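Local coordinates for AP205 bacteriophage COAT protein (Acinetobacter phage ap205, PDB 5FS4) that forms the protein shell of a small single-stranded RNA bacteriophage, pairing as a dimer that probably serves as the capsid building block, at residues G51-V56 and T83-S88. The protein carries 2 engineered substitutions. Numbering follows the deposited sequence.
Sequences GQYVSV and TVISGS
Residues 51-53 and 83-85 zip together as neighbouring antiparallel strands, held tightly by four backbone hydrogen bonds in two reciprocal pairs. Gly51 and Ile85 form one hydrogen-bonded pair, with Gly51 N 2.8 Å from Ile85 O; Tyr53 and Thr83 form the other, and there Tyr53 N meets Thr83 O at 2.7 Å, nearly along the carbonyl axis. Between them the non-hydrogen-bonded pair Gln52-Val84 draws its CA atoms to 4.4 Å, and Val84 CA adds a CA-H...O contact to Gly51 O at 3.2 Å.

The buried, more fully packed face carries Tyr53, Thr83 and Ile85. Tyr53 CG stands anti to its carbonyl carbon (chi1 -56°), so the ring lies back over Gly51, where a CB would collide with the phenol OH; glycine therefore suits this place. Ring atom CE2 obliquely meets Ile85 CD1 at 4.2 Å, the tip of an extended isoleucine that also touches Leu95 of helix 92-111. Thr83, small and polar, packs on Trp99 and hydrogen-bonds through OG1 to His102 and Thr83 of the second subunit.

On the partly exposed solvent side Gln52 CG crosses Val84 CG2 obliquely at 3.9 Å: the extended glutamine packs its methylenes on beta-branched valine, its amide lying on this side. Residues 83-86 also pair with the second subunit, joining both sheets into one antiparallel sheet, as in the dimeric coat-protein fold of single-stranded RNA phages.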
ATOM      1  N   GLY B  51       5.072  10.280   5.335  1.00  8.85           N
ATOM      2  CA  GLY B  51       3.849   9.753   5.923  1.00  8.64           C
ATOM      3  C   GLY B  51       3.776   8.258   5.860  1.00  8.75           C
ATOM      4  O   GLY B  51       3.963   7.661   4.809  1.00  8.48           O
ATOM      5  N   GLN B  52       3.433   7.643   6.985  1.00  9.59           N
ATOM      6  CA  GLN B  52       3.431   6.166   7.093  1.00  9.80           C
ATOM      7  C   GLN B  52       2.019   5.798   7.380  1.00  8.95           C
ATOM      8  O   GLN B  52       1.487   6.264   8.385  1.00  9.53           O
ATOM      9  CB  GLN B  52       4.278   5.688   8.253  1.00 11.14           C
ATOM     10  CG  GLN B  52       4.390   4.183   8.329  1.00 12.94           C
ATOM     11  CD  GLN B  52       5.008   3.708   9.612  1.00 16.18           C
ATOM     12  OE1 GLN B  52       6.170   3.350   9.644  1.00 17.57           O
ATOM     13  NE2 GLN B  52       4.217   3.737  10.697  1.00 17.86           N
ATOM     14  N   TYR B  53       1.451   4.941   6.543  1.00  7.74           N
ATOM     15  CA  TYR B  53       0.026   4.544   6.609  1.00  7.23           C
ATOM     16  C   TYR B  53      -0.020   3.036   6.762  1.00  6.85           C
ATOM     17  O   TYR B  53       0.502   2.337   5.923  1.00  6.69           O
ATOM     18  CB  TYR B  53      -0.696   4.959   5.323  1.00  7.17           C
ATOM     19  CG  TYR B  53      -0.585   6.405   5.014  1.00  7.78           C
ATOM     20  CD1 TYR B  53      -1.515   7.306   5.560  1.00  7.88           C
ATOM     21  CD2 TYR B  53       0.466   6.923   4.254  1.00  8.09           C
ATOM     22  CE1 TYR B  53      -1.405   8.679   5.317  1.00  8.24           C
ATOM     23  CE2 TYR B  53       0.614   8.310   4.063  1.00  8.37           C
ATOM     24  CZ  TYR B  53      -0.330   9.189   4.595  1.00  8.61           C
ATOM     25  OH  TYR B  53      -0.179  10.531   4.296  1.00  8.05           O
ATOM     26  N   VAL B  54      -0.640   2.525   7.818  1.00  6.74           N
ATOM     27  CA  VAL B  54      -0.611   1.078   8.144  1.00  7.06           C
ATOM     28  C   VAL B  54      -2.031   0.511   8.388  1.00  6.93           C
ATOM     29  O   VAL B  54      -2.838   1.062   9.134  1.00  6.78           O
ATOM     30  CB  VAL B  54       0.298   0.751   9.387  1.00  6.78           C
ATOM     31  CG1 VAL B  54       0.342  -0.727   9.594  1.00  7.02           C
ATOM     32  CG2 VAL B  54       1.700   1.286   9.225  1.00  6.87           C
ATOM     33  N   SER B  55      -2.349  -0.576   7.672  1.00  7.17           N
ATOM     34  CA  SER B  55      -3.677  -1.208   7.763  1.00  7.52           C
ATOM     35  C   SER B  55      -3.436  -2.590   8.371  1.00  7.20           C
ATOM     36  O   SER B  55      -2.487  -3.251   7.992  1.00  7.03           O
ATOM     37  CB  SER B  55      -4.337  -1.369   6.397  1.00  7.78           C
ATOM     38  OG  SER B  55      -4.566  -0.112   5.749  1.00  8.05           O
ATOM     39  N   VAL B  56      -4.281  -2.989   9.341  1.00  6.72           N
ATOM     40  CA  VAL B  56      -4.171  -4.253  10.026  1.00  6.46           C
ATOM     41  C   VAL B  56      -5.536  -4.905  10.145  1.00  6.34           C
ATOM     42  O   VAL B  56      -6.504  -4.262  10.468  1.00  5.98           O
ATOM     43  CB  VAL B  56      -3.540  -4.143  11.437  1.00  6.31           C
ATOM     44  CG1 VAL B  56      -3.568  -5.456  12.189  1.00  6.58           C
ATOM     45  CG2 VAL B  56      -2.124  -3.614  11.364  1.00  6.39           C
ATOM     46  N   THR B  83       2.157   1.640   3.785  1.00  7.15           N
ATOM     47  CA  THR B  83       2.688   2.494   2.691  1.00  7.33           C
ATOM     48  C   THR B  83       3.389   3.649   3.325  1.00  7.50           C
ATOM     49  O   THR B  83       2.924   4.223   4.374  1.00  7.57           O
ATOM     50  CB  THR B  83       1.582   3.044   1.739  1.00  7.17           C
ATOM     51  OG1 THR B  83       0.910   1.975   1.091  1.00  6.64           O
ATOM     52  CG2 THR B  83       2.121   4.089   0.643  1.00  7.48           C
ATOM     53  N   VAL B  84       4.536   4.013   2.757  1.00  7.70           N
ATOM     54  CA  VAL B  84       5.264   5.162   3.270  1.00  7.26           C
ATOM     55  C   VAL B  84       5.518   6.063   2.078  1.00  7.40           C
ATOM     56  O   VAL B  84       6.114   5.588   1.077  1.00  7.07           O
ATOM     57  CB  VAL B  84       6.653   4.856   3.903  1.00  7.29           C
ATOM     58  CG1 VAL B  84       7.272   6.182   4.388  1.00  7.21           C
ATOM     59  CG2 VAL B  84       6.490   3.905   5.059  1.00  7.00           C
ATOM     60  N   ILE B  85       4.975   7.284   2.153  1.00  7.58           N
ATOM     61  CA  ILE B  85       5.137   8.266   1.103  1.00  7.58           C
ATOM     62  C   ILE B  85       6.085   9.359   1.558  1.00  8.27           C
ATOM     63  O   ILE B  85       5.838  10.004   2.608  1.00  7.15           O
ATOM     64  CB  ILE B  85       3.806   8.895   0.787  1.00  7.43           C
ATOM     65  CG1 ILE B  85       2.821   7.807   0.305  1.00  7.12           C
ATOM     66  CG2 ILE B  85       3.969  10.016  -0.214  1.00  6.74           C
ATOM     67  CD1 ILE B  85       1.443   8.318  -0.034  1.00  7.69           C
ATOM     68  N   SER B  86       7.175   9.577   0.803  1.00  9.05           N
ATOM     69  CA  SER B  86       8.233  10.535   1.233  1.00 10.17           C
ATOM     70  C   SER B  86       8.464  11.511   0.084  1.00 10.02           C
ATOM     71  O   SER B  86       8.806  11.076  -0.991  1.00  9.52           O
ATOM     72  CB  SER B  86       9.539   9.810   1.588  1.00 12.26           C
ATOM     73  OG  SER B  86      10.536  10.717   2.088  1.00 13.75           O
ATOM     74  N   GLY B  87       8.251  12.814   0.309  1.00  9.18           N
ATOM     75  CA  GLY B  87       8.599  13.847  -0.710  1.00  8.97           C
ATOM     76  C   GLY B  87       8.355  15.236  -0.138  1.00  8.95           C
ATOM     77  O   GLY B  87       7.671  15.393   0.810  1.00  8.85           O
ATOM     78  N   SER B  88       8.964  16.254  -0.741  1.00  9.24           N
ATOM     79  CA  SER B  88       8.809  17.642  -0.229  1.00 10.18           C
ATOM     80  C   SER B  88       7.362  18.088  -0.418  1.00 10.50           C
ATOM     81  O   SER B  88       6.677  17.701  -1.384  1.00 11.06           O
ATOM     82  CB  SER B  88       9.769  18.586  -0.966  1.00 10.61           C
ATOM     83  OG  SER B  88       9.288  18.783  -2.298  1.00 11.64           O
TER